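Local coordinates for protein putative aminooxidase (Propionibacterium acnes, PDB 2BA9) that isomerises polyunsaturated fatty acids, producing conjugated linoleic acid, with a bound flavin-adenine dinucleotide, in a fold related to the flavin-containing amine oxidoreductases, at residues F168-F173 with L182-F187; R158-N163 with V188-F193; L25-F30 with M74-D79; G18-M23 with E410-S415. One frame throughout, in Å; residues are numbered along the deposited sequence.

Overall arrangement
Interactions 1 and 2 are adjoining parts of one helical region, their centres about 8 Å apart, with interaction 1 nested along the chain inside the loop that interaction 2 closes; Trp161 NE1 of interaction 2 probably donates to Leu185 O of interaction 1 at 3.0 Å. Interactions 3 and 4, centres about 10 Å apart, share helix 16-28 of the nucleotide-binding part, and Arg76 CD packs on Met23 CG at 3.9 Å. Interactions 1 and 4 lie about 20 Å apart between centres, yet both touch the FAD and jointly bind one sodium ion through Lys183 O and Glu410 OE2. Interaction 3 stays about 15 Å from interaction 1 at the nearest atoms.

Interaction 1 (F168-F173 with L182-F187); sequences FGYGHF and LKYLDF. With NA (sodium ion), chain B; FAD (flavin-adenine dinucleotide), chain D.
Tyr170 and Tyr184 bring their rings together obliquely, centroids 5.2 Å apart and planes at 59°, with Tyr170 CE2 and Tyr184 CE2 closest at 3.5 Å. Tyr184 gets there because its CG stands anti to the backbone N: chi1 160° carries the ring toward 168-173, where the two side chains, not the ring planes, cross at about a right angle. Its hydroxyl ends over one face of Phe168, with Tyr184 OH 4.0 Å from Phe168 CD2, while Leu185 CG of its own segment sits over the centre of the Tyr184 ring.

No hydrogen bond joins the segments, and the buried phenols are satisfied by other carbonyls: Tyr170 OH bonds with Gly406 O, Tyr184 OH with Pro164 O.

Ligand contacts come from 168-173. Phe168 turns its edge to the flavin, Phe168 CE2 lying 3.5 Å from FAD O4, which is near the ring plane, and Tyr170 OH is 3.9 Å from FAD C10. Metal contacts come from 182-187: Lys183 O binds the sodium ion at 2.5 Å, joined by three waters and Glu410. One of these waters donates to Tyr184 O and another to Asp186 OD2.

The chemistry implies a division of labour: Phe168 and Tyr170 line the FAD pocket, and Tyr184, resting against both, links that wall to a helix end whose carbonyl coordinates sodium.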
# COMPACT_ATOMS: atom_id res chain seq x y z
N PHE A 168 7.20 6.45 -2.66
CA PHE A 168 6.61 5.11 -2.44
C PHE A 168 5.27 4.97 -3.17
O PHE A 168 4.54 4.00 -2.97
CB PHE A 168 6.41 4.80 -0.95
CG PHE A 168 7.67 4.39 -0.21
CD1 PHE A 168 8.79 5.20 -0.23
CD2 PHE A 168 7.69 3.23 0.54
CE1 PHE A 168 9.94 4.83 0.46
CE2 PHE A 168 8.82 2.86 1.25
CZ PHE A 168 9.96 3.67 1.22
N GLY A 169 4.94 5.95 -4.00
CA GLY A 169 3.91 5.79 -5.00
C GLY A 169 2.53 6.19 -4.54
O GLY A 169 1.55 5.99 -5.25
N TYR A 170 2.48 6.79 -3.36
CA TYR A 170 1.21 7.15 -2.74
C TYR A 170 0.64 8.47 -3.25
O TYR A 170 -0.45 8.85 -2.87
CB TYR A 170 1.38 7.18 -1.22
CG TYR A 170 1.71 5.83 -0.63
CD1 TYR A 170 0.80 4.76 -0.76
CD2 TYR A 170 2.89 5.60 0.07
CE1 TYR A 170 1.07 3.51 -0.22
CE2 TYR A 170 3.18 4.34 0.63
CZ TYR A 170 2.26 3.29 0.47
OH TYR A 170 2.50 2.04 1.01
N GLY A 171 1.37 9.17 -4.11
CA GLY A 171 0.83 10.37 -4.72
C GLY A 171 1.29 11.63 -4.03
O GLY A 171 2.25 11.60 -3.28
N HIS A 172 0.59 12.72 -4.29
CA HIS A 172 1.12 14.04 -4.03
C HIS A 172 0.30 14.82 -3.00
O HIS A 172 -0.92 14.76 -3.00
CB HIS A 172 1.27 14.82 -5.34
CG HIS A 172 2.26 14.20 -6.28
ND1 HIS A 172 2.00 13.05 -6.99
CD2 HIS A 172 3.52 14.56 -6.61
CE1 HIS A 172 3.05 12.73 -7.72
NE2 HIS A 172 3.99 13.64 -7.51
N PHE A 173 1.02 15.53 -2.13
CA PHE A 173 0.43 16.25 -1.00
C PHE A 173 -0.48 17.42 -1.39
O PHE A 173 -1.28 17.89 -0.56
CB PHE A 173 1.55 16.77 -0.08
CG PHE A 173 2.31 15.70 0.68
CD1 PHE A 173 3.58 15.98 1.18
CD2 PHE A 173 1.77 14.42 0.92
CE1 PHE A 173 4.31 15.02 1.88
CE2 PHE A 173 2.51 13.46 1.64
CZ PHE A 173 3.77 13.76 2.11
N LEU A 182 -1.15 10.38 7.49
CA LEU A 182 -0.86 10.32 8.91
C LEU A 182 -1.26 8.99 9.59
O LEU A 182 -0.81 8.70 10.70
CB LEU A 182 -1.45 11.54 9.62
CG LEU A 182 -0.73 12.85 9.21
CD1 LEU A 182 -1.53 14.10 9.57
CD2 LEU A 182 0.67 12.90 9.84
N LYS A 183 -2.09 8.20 8.91
CA LYS A 183 -2.39 6.82 9.33
C LYS A 183 -1.25 5.86 8.96
O LYS A 183 -1.00 4.90 9.69
CB LYS A 183 -3.73 6.33 8.75
CG LYS A 183 -4.93 6.95 9.47
CD LYS A 183 -6.29 6.48 8.94
CE LYS A 183 -7.41 7.29 9.56
NZ LYS A 183 -7.44 7.23 11.07
N TYR A 184 -0.58 6.12 7.84
CA TYR A 184 0.67 5.44 7.48
C TYR A 184 1.85 6.07 8.21
O TYR A 184 2.43 5.48 9.14
CB TYR A 184 0.85 5.47 5.95
CG TYR A 184 2.26 5.27 5.41
CD1 TYR A 184 3.18 4.44 6.06
CD2 TYR A 184 2.65 5.89 4.22
CE1 TYR A 184 4.45 4.28 5.56
CE2 TYR A 184 3.92 5.71 3.71
CZ TYR A 184 4.81 4.90 4.38
OH TYR A 184 6.09 4.71 3.89
N LEU A 185 2.21 7.29 7.82
CA LEU A 185 3.29 8.01 8.48
C LEU A 185 2.76 8.76 9.68
O LEU A 185 2.71 9.99 9.70
CB LEU A 185 4.01 8.94 7.51
CG LEU A 185 4.86 8.26 6.43
CD1 LEU A 185 5.21 9.25 5.33
CD2 LEU A 185 6.13 7.65 7.00
N ASP A 186 2.36 8.02 10.70
CA ASP A 186 2.07 8.63 11.98
C ASP A 186 3.40 9.04 12.58
O ASP A 186 4.47 8.68 12.04
CB ASP A 186 1.24 7.72 12.91
CG ASP A 186 1.90 6.39 13.23
OD1 ASP A 186 3.00 6.08 12.74
OD2 ASP A 186 1.28 5.63 14.00
N PHE A 187 3.38 9.83 13.63
CA PHE A 187 4.63 10.44 14.07
C PHE A 187 5.71 9.38 14.38
O PHE A 187 6.87 9.56 14.05
CB PHE A 187 4.42 11.38 15.25
CG PHE A 187 5.59 12.27 15.51
CD1 PHE A 187 5.74 13.46 14.82
CD2 PHE A 187 6.57 11.90 16.43
CE1 PHE A 187 6.84 14.28 15.04
CE2 PHE A 187 7.65 12.71 16.67
CZ PHE A 187 7.80 13.90 15.97
NA NA B . -0.95 3.17 11.51
PA FAD D . -3.06 -6.60 -2.87
O1A FAD D . -1.69 -6.72 -2.27
O2A FAD D . -3.17 -5.82 -4.16
O5B FAD D . -3.61 -8.07 -3.19
C5B FAD D . -4.91 -8.18 -3.71
C4B FAD D . -5.16 -9.60 -4.17
O4B FAD D . -6.49 -9.70 -4.65
C3B FAD D . -4.20 -10.03 -5.28
O3B FAD D . -3.57 -11.24 -4.94
C2B FAD D . -5.10 -10.14 -6.50
O2B FAD D . -4.60 -11.06 -7.47
C1B FAD D . -6.46 -10.45 -5.85
N9A FAD D . -7.56 -10.09 -6.76
C8A FAD D . -7.77 -8.88 -7.39
N7A FAD D . -8.88 -8.98 -8.17
C5A FAD D . -9.38 -10.24 -8.05
C6A FAD D . -10.48 -10.91 -8.63
N6A FAD D . -11.49 -10.17 -9.18
N1A FAD D . -10.73 -12.22 -8.26
C2A FAD D . -9.89 -12.91 -7.40
N3A FAD D . -8.80 -12.24 -6.84
C4A FAD D . -8.54 -10.95 -7.17
N1 FAD D . 3.52 -1.81 1.86
C2 FAD D . 4.16 -1.58 3.07
O2 FAD D . 3.60 -1.87 4.12
N3 FAD D . 5.41 -1.00 3.08
C4 FAD D . 6.04 -0.67 1.89
O4 FAD D . 7.17 -0.17 1.94
C4X FAD D . 5.40 -0.92 0.67
N5 FAD D . 5.99 -0.59 -0.53
C5X FAD D . 5.44 -0.98 -1.74
C6 FAD D . 6.13 -0.76 -2.94
C7 FAD D . 5.58 -1.19 -4.14
C7M FAD D . 6.36 -0.95 -5.41
C8 FAD D . 4.34 -1.83 -4.15
C8M FAD D . 3.71 -2.31 -5.42
C9 FAD D . 3.66 -2.04 -2.96
C9A FAD D . 4.20 -1.61 -1.74
N10 FAD D . 3.52 -1.79 -0.52
C10 FAD D . 4.14 -1.52 0.67
C1' FAD D . 2.04 -1.96 -0.48
C2' FAD D . 1.63 -3.39 -0.16
O2' FAD D . 2.33 -4.34 -0.95
C3' FAD D . 0.12 -3.49 -0.38
O3' FAD D . -0.53 -2.43 0.32
C4' FAD D . -0.40 -4.85 0.07
O4' FAD D . 0.04 -5.88 -0.80
C5' FAD D . -1.92 -4.78 0.14
O5' FAD D . -2.45 -6.06 0.25
P FAD D . -3.98 -6.35 -0.21
O1P FAD D . -4.32 -7.82 -0.06
O2P FAD D . -4.87 -5.47 0.60
O3P FAD D . -4.06 -5.98 -1.77
O HOH W 1 1.27 3.58 10.91
O HOH W 2 -0.83 4.87 12.79
O HOH W 3 -3.36 3.25 11.42

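Interaction 2 (R158-N163 with V188-F193)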
# COMPACT_ATOMS: atom_id res chain seq x y z
N ARG A 158 6.70 18.79 5.18
CA ARG A 158 6.54 17.99 3.96
C ARG A 158 7.86 17.45 3.41
O ARG A 158 7.87 16.40 2.78
CB ARG A 158 5.84 18.80 2.86
CG ARG A 158 6.78 19.77 2.14
CD ARG A 158 6.03 20.82 1.29
NE ARG A 158 4.99 20.28 0.40
CZ ARG A 158 5.22 19.62 -0.73
NH1 ARG A 158 6.45 19.33 -1.12
NH2 ARG A 158 4.20 19.20 -1.49
N ASP A 159 8.95 18.19 3.60
CA ASP A 159 10.27 17.73 3.15
C ASP A 159 10.67 16.40 3.78
O ASP A 159 11.32 15.58 3.14
CB ASP A 159 11.34 18.78 3.49
CG ASP A 159 11.29 20.00 2.58
OD1 ASP A 159 10.21 20.32 2.03
OD2 ASP A 159 12.34 20.62 2.42
N LEU A 160 10.29 16.19 5.03
CA LEU A 160 10.54 14.90 5.71
C LEU A 160 9.52 13.84 5.29
O LEU A 160 9.89 12.74 4.91
CB LEU A 160 10.49 15.07 7.24
CG LEU A 160 10.92 13.83 8.05
CD1 LEU A 160 12.42 13.66 8.00
CD2 LEU A 160 10.47 13.92 9.48
N TRP A 161 8.24 14.19 5.34
CA TRP A 161 7.14 13.25 5.08
C TRP A 161 7.05 12.74 3.64
O TRP A 161 6.55 11.66 3.39
CB TRP A 161 5.80 13.90 5.47
CG TRP A 161 5.22 13.37 6.74
CD1 TRP A 161 4.30 12.39 6.86
CD2 TRP A 161 5.51 13.82 8.07
NE1 TRP A 161 3.99 12.18 8.18
CE2 TRP A 161 4.73 13.05 8.95
CE3 TRP A 161 6.36 14.79 8.60
CZ2 TRP A 161 4.76 13.23 10.33
CZ3 TRP A 161 6.40 14.97 9.97
CH2 TRP A 161 5.61 14.18 10.83
N ILE A 162 7.56 13.53 2.71
CA ILE A 162 7.35 13.27 1.30
C ILE A 162 8.13 12.06 0.78
O ILE A 162 7.64 11.34 -0.08
CB ILE A 162 7.66 14.50 0.44
CG1 ILE A 162 7.03 14.34 -0.96
CG2 ILE A 162 9.16 14.76 0.37
CD1 ILE A 162 7.14 15.59 -1.80
N ASN A 163 9.32 11.83 1.31
CA ASN A 163 10.22 10.82 0.76
C ASN A 163 9.70 9.37 0.92
O ASN A 163 9.74 8.60 -0.03
CB ASN A 163 11.62 11.00 1.36
CG ASN A 163 12.19 12.38 1.09
OD1 ASN A 163 12.20 12.84 -0.05
ND2 ASN A 163 12.67 13.05 2.15
N VAL A 188 5.32 8.27 14.99
CA VAL A 188 6.28 7.22 15.33
C VAL A 188 6.87 6.54 14.11
O VAL A 188 8.05 6.19 14.08
CB VAL A 188 5.64 6.17 16.25
CG1 VAL A 188 6.62 5.02 16.50
CG2 VAL A 188 5.24 6.81 17.55
N THR A 189 6.04 6.35 13.09
CA THR A 189 6.47 5.69 11.86
C THR A 189 7.41 6.61 11.09
O THR A 189 8.48 6.19 10.66
CB THR A 189 5.27 5.28 11.00
OG1 THR A 189 4.43 4.40 11.78
CG2 THR A 189 5.69 4.56 9.73
N MET A 190 7.02 7.88 10.95
CA MET A 190 7.88 8.89 10.32
C MET A 190 9.26 8.88 10.97
O MET A 190 10.27 8.81 10.28
CB MET A 190 7.25 10.28 10.42
CG MET A 190 8.03 11.39 9.72
SD MET A 190 7.98 11.29 7.93
CE MET A 190 9.45 10.30 7.60
N MET A 191 9.29 8.91 12.30
CA MET A 191 10.57 8.87 13.02
C MET A 191 11.40 7.62 12.72
O MET A 191 12.62 7.70 12.52
CB MET A 191 10.33 9.03 14.52
CG MET A 191 9.78 10.39 14.91
SD MET A 191 10.76 11.78 14.34
CE MET A 191 9.88 12.21 12.83
N SER A 192 10.74 6.46 12.67
CA SER A 192 11.40 5.20 12.32
C SER A 192 12.02 5.24 10.92
O SER A 192 13.12 4.73 10.70
CB SER A 192 10.41 4.03 12.43
OG SER A 192 9.97 3.89 13.77
N PHE A 193 11.31 5.85 9.97
CA PHE A 193 11.90 6.12 8.65
C PHE A 193 13.08 7.07 8.75
O PHE A 193 14.10 6.83 8.12
CB PHE A 193 10.86 6.67 7.67
CG PHE A 193 10.23 5.61 6.82
CD1 PHE A 193 9.05 4.99 7.21
CD2 PHE A 193 10.84 5.21 5.64
CE1 PHE A 193 8.48 4.01 6.44
CE2 PHE A 193 10.28 4.23 4.87
CZ PHE A 193 9.10 3.63 5.27
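Met190 reaches from helix 187-195 to helix 158-161, and every one of its side-chain atoms touches Leu160, Trp161 or both. Its CB lies nearest the benzo part of the indole, with Met190 CB 3.9 Å from Trp161 CZ2. CG, placed anti to the backbone N (chi1 -176°), stands above the centre of the six-membered ring: Met190 CG is 3.6 Å from that centroid and only 4° off the ring normal, a CH-pi contact. The same carbon is touched by Leu160, whose CD2 approaches Met190 CG to 3.5 Å.

The chain bends about the CB-CG bond, and the sulfur consequently moves along the indole to the other ring. Met190 SD lies 3.6 Å from the centroid of the five-membered ring, 15° off its normal, which is a Met-aromatic contact over the face; Met190 SD is also 3.6 Å from Trp161 CA. Here two short helices come together in a helical, strand-free part of the chain between 158 and 193, next to Phe168 and Tyr170 of the FAD pocket; the CA atoms of Trp161 and Met190 are 6.9 Å apart. Trp161 is held in its turn by its NE1, hydrogen-bonded to Leu185 O, and its ring also meets Phe145.

A second bend, at chi3, takes the methyl group off the indole to lie beside Leu160, where Met190 CE rests 3.7 Å from Leu160 O and also touches Leu160 CG. Leu160 has another partner at its CD2 branch, for Met191 CE closes on Leu160 CD2 at 3.8 Å, the two side chains crossing at about a right angle.

Interaction 3 (L25-F30 with M74-D79); sequences LEQAGF and MDRTGD
Arg76 of helix 68-77 reaches Glu26 and Gln27 in the last turn of helix 16-28, the helix that follows the first strand of the Rossmann-type nucleotide-binding fold. The backbones stay well apart, with Gln27 CA and Arg76 CA 11.0 Å from each other, so side chains alone make the contact. Arg76 is extended from CG to NE, and its guanidinium meets Glu26, Gln27 and a water in its own plane.

Arg76 NH2 donates to Glu26 OE2 at 2.9 Å, in a salt bridge with an N-H...O angle of 163°. The donor comes from above the carboxylate, 49° out of its plane. Arg76 NH1 donates to Gln27 OE1 at 3.0 Å, less straight at 147°, and also to the water, which in turn donates to Glu26 OE2; that water therefore closes a small ring between arginine and glutamate. Arg76 NE is taken by Thr215 OG1. Glu26 OE1 bonds with Tyr33 OH and Glu217 N, which means that both carboxylate oxygens are engaged.

Gly29 and Gly78, both with positive phi, are the first residues to leave helical backbone angles. Gly29 forms a Schellman motif, with Phe30 N bonded to Leu25 O and Gly29 N to Glu26 O. At Gly78 the N-H reaches Met74 O, and across that glycine Thr77 OG1 donates to Asp79 OD2 at 2.6 Å, on the anti side of the carboxylate.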
# COMPACT_ATOMS: atom_id res chain seq x y z
N LEU A 25 -9.99 -14.99 11.14
CA LEU A 25 -11.27 -15.70 11.22
C LEU A 25 -11.02 -17.08 11.83
O LEU A 25 -11.70 -17.47 12.79
CB LEU A 25 -11.95 -15.80 9.84
CG LEU A 25 -12.72 -14.54 9.44
CD1 LEU A 25 -13.03 -14.50 7.93
CD2 LEU A 25 -14.02 -14.43 10.25
N GLU A 26 -10.04 -17.80 11.28
CA GLU A 26 -9.67 -19.11 11.79
C GLU A 26 -9.46 -19.04 13.30
O GLU A 26 -10.05 -19.82 14.05
CB GLU A 26 -8.39 -19.60 11.11
CG GLU A 26 -8.08 -21.07 11.38
CD GLU A 26 -6.83 -21.53 10.67
OE1 GLU A 26 -6.81 -21.51 9.43
OE2 GLU A 26 -5.88 -21.94 11.35
N GLN A 27 -8.64 -18.08 13.74
CA GLN A 27 -8.28 -17.92 15.16
C GLN A 27 -9.45 -17.56 16.09
O GLN A 27 -9.41 -17.86 17.28
CB GLN A 27 -7.13 -16.92 15.30
CG GLN A 27 -5.81 -17.45 14.76
CD GLN A 27 -4.66 -16.46 14.86
OE1 GLN A 27 -3.51 -16.83 14.63
NE2 GLN A 27 -4.96 -15.22 15.20
N ALA A 28 -10.48 -16.93 15.53
CA ALA A 28 -11.72 -16.62 16.25
C ALA A 28 -12.71 -17.78 16.26
O ALA A 28 -13.77 -17.70 16.89
CB ALA A 28 -12.39 -15.38 15.64
N GLY A 29 -12.38 -18.87 15.56
CA GLY A 29 -13.22 -20.07 15.55
C GLY A 29 -14.13 -20.18 14.35
O GLY A 29 -15.08 -20.96 14.36
N PHE A 30 -13.84 -19.40 13.31
CA PHE A 30 -14.57 -19.50 12.04
C PHE A 30 -13.75 -20.37 11.07
O PHE A 30 -12.82 -19.88 10.41
CB PHE A 30 -14.81 -18.09 11.47
CG PHE A 30 -15.82 -17.26 12.25
CD1 PHE A 30 -17.16 -17.24 11.88
CD2 PHE A 30 -15.42 -16.50 13.35
CE1 PHE A 30 -18.08 -16.47 12.58
CE2 PHE A 30 -16.34 -15.72 14.07
CZ PHE A 30 -17.67 -15.71 13.68
N MET A 74 4.29 -13.05 11.54
CA MET A 74 5.60 -13.73 11.63
C MET A 74 5.65 -14.77 12.78
O MET A 74 6.30 -15.81 12.64
CB MET A 74 6.75 -12.72 11.78
CG MET A 74 7.00 -11.82 10.57
SD MET A 74 8.52 -10.84 10.69
CE MET A 74 7.95 -9.45 11.67
N ASP A 75 4.99 -14.48 13.90
CA ASP A 75 4.94 -15.41 15.03
C ASP A 75 4.31 -16.73 14.57
O ASP A 75 4.74 -17.82 14.96
CB ASP A 75 4.10 -14.88 16.20
CG ASP A 75 4.68 -13.64 16.86
OD1 ASP A 75 5.88 -13.34 16.69
OD2 ASP A 75 3.90 -12.98 17.57
N ARG A 76 3.27 -16.59 13.76
CA ARG A 76 2.53 -17.74 13.24
C ARG A 76 3.32 -18.55 12.21
O ARG A 76 3.21 -19.78 12.15
CB ARG A 76 1.21 -17.26 12.63
CG ARG A 76 0.22 -18.37 12.42
CD ARG A 76 -1.07 -17.86 11.85
NE ARG A 76 -1.77 -18.96 11.20
CZ ARG A 76 -2.84 -19.59 11.66
NH1 ARG A 76 -3.44 -19.23 12.80
NH2 ARG A 76 -3.34 -20.60 10.94
N THR A 77 4.12 -17.87 11.40
CA THR A 77 4.82 -18.53 10.28
C THR A 77 6.26 -18.95 10.61
O THR A 77 6.82 -19.82 9.92
CB THR A 77 4.88 -17.61 9.06
OG1 THR A 77 5.58 -16.41 9.40
CG2 THR A 77 3.47 -17.26 8.55
N GLY A 78 6.85 -18.34 11.63
CA GLY A 78 8.24 -18.57 11.99
C GLY A 78 9.22 -17.67 11.25
O GLY A 78 10.42 -17.81 11.39
N ASP A 79 8.71 -16.72 10.47
CA ASP A 79 9.56 -15.85 9.68
C ASP A 79 10.22 -14.81 10.57
O ASP A 79 9.69 -14.47 11.64
CB ASP A 79 8.75 -15.18 8.57
CG ASP A 79 8.34 -16.17 7.47
OD1 ASP A 79 9.20 -16.57 6.67
OD2 ASP A 79 7.15 -16.52 7.39
O HOH W 4 -5.61 -21.11 13.82

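Interaction 4 (G18-M23 with E410-S415). With NA (sodium ion), chain B; FAD (flavin-adenine dinucleotide), chain D.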
# COMPACT_ATOMS: atom_id res chain seq x y z
N GLY A 18 -6.51 -10.52 2.39
CA GLY A 18 -7.30 -11.75 2.31
C GLY A 18 -6.73 -12.82 3.20
O GLY A 18 -7.45 -13.47 3.96
N LEU A 19 -5.42 -13.01 3.11
CA LEU A 19 -4.73 -14.01 3.91
C LEU A 19 -4.88 -13.72 5.41
O LEU A 19 -5.03 -14.64 6.20
CB LEU A 19 -3.26 -14.09 3.51
CG LEU A 19 -2.98 -14.57 2.09
CD1 LEU A 19 -1.52 -14.37 1.76
CD2 LEU A 19 -3.42 -16.04 1.89
N ALA A 20 -4.84 -12.45 5.78
CA ALA A 20 -5.00 -12.03 7.19
C ALA A 20 -6.43 -12.24 7.66
O ALA A 20 -6.67 -12.60 8.81
CB ALA A 20 -4.60 -10.57 7.36
N ALA A 21 -7.39 -12.00 6.76
CA ALA A 21 -8.79 -12.20 7.07
C ALA A 21 -9.00 -13.67 7.41
O ALA A 21 -9.66 -14.01 8.40
CB ALA A 21 -9.65 -11.77 5.89
N GLY A 22 -8.40 -14.54 6.59
CA GLY A 22 -8.45 -15.97 6.84
C GLY A 22 -7.83 -16.35 8.17
O GLY A 22 -8.46 -17.04 8.99
N MET A 23 -6.59 -15.92 8.38
CA MET A 23 -5.87 -16.15 9.66
C MET A 23 -6.70 -15.79 10.87
O MET A 23 -6.80 -16.57 11.81
CB MET A 23 -4.58 -15.32 9.71
CG MET A 23 -3.87 -15.32 11.07
SD MET A 23 -2.43 -14.25 11.09
CE MET A 23 -2.09 -14.07 12.83
N GLU A 410 -1.33 -2.11 7.48
CA GLU A 410 -2.61 -1.42 7.65
C GLU A 410 -3.76 -2.31 7.23
O GLU A 410 -4.77 -2.40 7.94
CB GLU A 410 -2.65 -0.09 6.90
CG GLU A 410 -1.76 1.00 7.51
CD GLU A 410 -2.21 1.48 8.90
OE1 GLU A 410 -3.42 1.69 9.11
OE2 GLU A 410 -1.34 1.66 9.78
N VAL A 411 -3.61 -2.98 6.08
CA VAL A 411 -4.66 -3.87 5.58
C VAL A 411 -4.84 -5.12 6.46
O VAL A 411 -5.97 -5.54 6.69
CB VAL A 411 -4.46 -4.28 4.10
CG1 VAL A 411 -4.28 -3.04 3.19
CG2 VAL A 411 -3.32 -5.25 3.95
N CYS A 412 -3.74 -5.70 6.93
CA CYS A 412 -3.81 -6.88 7.79
C CYS A 412 -4.45 -6.52 9.13
O CYS A 412 -5.32 -7.23 9.62
CB CYS A 412 -2.43 -7.49 8.01
SG CYS A 412 -1.68 -8.22 6.52
N HIS A 413 -4.02 -5.40 9.71
CA HIS A 413 -4.60 -4.83 10.95
C HIS A 413 -6.11 -4.56 10.80
O HIS A 413 -6.92 -4.87 11.69
CB HIS A 413 -3.82 -3.56 11.32
CG HIS A 413 -4.16 -2.99 12.66
ND1 HIS A 413 -3.64 -1.79 13.10
CD2 HIS A 413 -4.98 -3.43 13.65
CE1 HIS A 413 -4.10 -1.52 14.31
NE2 HIS A 413 -4.91 -2.50 14.66
N TYR A 414 -6.50 -4.02 9.65
CA TYR A 414 -7.91 -3.82 9.35
C TYR A 414 -8.66 -5.16 9.26
O TYR A 414 -9.77 -5.28 9.77
CB TYR A 414 -8.11 -3.02 8.07
CG TYR A 414 -9.55 -2.60 7.85
CD1 TYR A 414 -9.98 -1.33 8.20
CD2 TYR A 414 -10.48 -3.48 7.31
CE1 TYR A 414 -11.31 -0.95 8.02
CE2 TYR A 414 -11.79 -3.11 7.12
CZ TYR A 414 -12.20 -1.85 7.47
OH TYR A 414 -13.50 -1.47 7.29
N SER A 415 -8.07 -6.15 8.58
CA SER A 415 -8.68 -7.49 8.51
C SER A 415 -8.89 -8.13 9.91
O SER A 415 -9.99 -8.59 10.25
CB SER A 415 -7.87 -8.43 7.59
OG SER A 415 -8.25 -8.27 6.22
NA NA B . -0.95 3.17 11.51
PA FAD D . -3.06 -6.60 -2.87
O1A FAD D . -1.69 -6.72 -2.27
O2A FAD D . -3.17 -5.82 -4.16
O5B FAD D . -3.61 -8.07 -3.19
C5B FAD D . -4.91 -8.18 -3.71
C4B FAD D . -5.16 -9.60 -4.17
O4B FAD D . -6.49 -9.70 -4.65
C3B FAD D . -4.20 -10.03 -5.28
O3B FAD D . -3.57 -11.24 -4.94
C2B FAD D . -5.10 -10.14 -6.50
O2B FAD D . -4.60 -11.06 -7.47
C1B FAD D . -6.46 -10.45 -5.85
N9A FAD D . -7.56 -10.09 -6.76
C8A FAD D . -7.77 -8.88 -7.39
N7A FAD D . -8.88 -8.98 -8.17
C5A FAD D . -9.38 -10.24 -8.05
C6A FAD D . -10.48 -10.91 -8.63
N6A FAD D . -11.49 -10.17 -9.18
N1A FAD D . -10.73 -12.22 -8.26
C2A FAD D . -9.89 -12.91 -7.40
N3A FAD D . -8.80 -12.24 -6.84
C4A FAD D . -8.54 -10.95 -7.17
N1 FAD D . 3.52 -1.81 1.86
C2 FAD D . 4.16 -1.58 3.07
O2 FAD D . 3.60 -1.87 4.12
N3 FAD D . 5.41 -1.00 3.08
C4 FAD D . 6.04 -0.67 1.89
O4 FAD D . 7.17 -0.17 1.94
C4X FAD D . 5.40 -0.92 0.67
N5 FAD D . 5.99 -0.59 -0.53
C5X FAD D . 5.44 -0.98 -1.74
C6 FAD D . 6.13 -0.76 -2.94
C7 FAD D . 5.58 -1.19 -4.14
C7M FAD D . 6.36 -0.95 -5.41
C8 FAD D . 4.34 -1.83 -4.15
C8M FAD D . 3.71 -2.31 -5.42
C9 FAD D . 3.66 -2.04 -2.96
C9A FAD D . 4.20 -1.61 -1.74
N10 FAD D . 3.52 -1.79 -0.52
C10 FAD D . 4.14 -1.52 0.67
C1' FAD D . 2.04 -1.96 -0.48
C2' FAD D . 1.63 -3.39 -0.16
O2' FAD D . 2.33 -4.34 -0.95
C3' FAD D . 0.12 -3.49 -0.38
O3' FAD D . -0.53 -2.43 0.32
C4' FAD D . -0.40 -4.85 0.07
O4' FAD D . 0.04 -5.88 -0.80
C5' FAD D . -1.92 -4.78 0.14
O5' FAD D . -2.45 -6.06 0.25
P FAD D . -3.98 -6.35 -0.21
O1P FAD D . -4.32 -7.82 -0.06
O2P FAD D . -4.87 -5.47 0.60
O3P FAD D . -4.06 -5.98 -1.77
O HOH W 3 -3.36 3.25 11.42
O HOH W 1 1.27 3.58 10.91
O HOH W 2 -0.83 4.87 12.79
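Ala20 and Ala21 meet Cys412 and Ser415 where helices 16-28 and 408-423 run close together, the axes of the two short segments 8.1 Å apart at closest and crossing at -30°. Small residues allow this approach: Ala21 and Ser415 have their CA atoms 4.9 Å apart. The methyl of Ala20 points at the partner helix and lies against Cys412, with Ala20 CB and Cys412 CB 3.8 Å apart. Cys412 SG, set anti to its own carbonyl carbon (chi1 -68°), also touches Ala20 CB. Ser415 CB packs over the backbone at Ala21 N, 3.7 Å away, while Ser415 OG hydrogen-bonds to Ala17 O and lies 3.8 Å from Ala21 CB.

Helix 16-28 carries Gly18, the last glycine of a GxGxxG pattern consistent with a Rossmann-type dinucleotide site, and the partner helix places Val411 beside the FAD diphosphate. Val411 offers its branched end there, Val411 CG1 lying 3.6 Å from FAD O2P.

Glu410, one turn earlier than Tyr414, is bent at chi2 (-66°) and turns its carboxylate to the sodium ion, with Glu410 OE2 at 2.3 Å from the metal. Its OE1 accepts from a sodium-bound water and from Asn131 ND2.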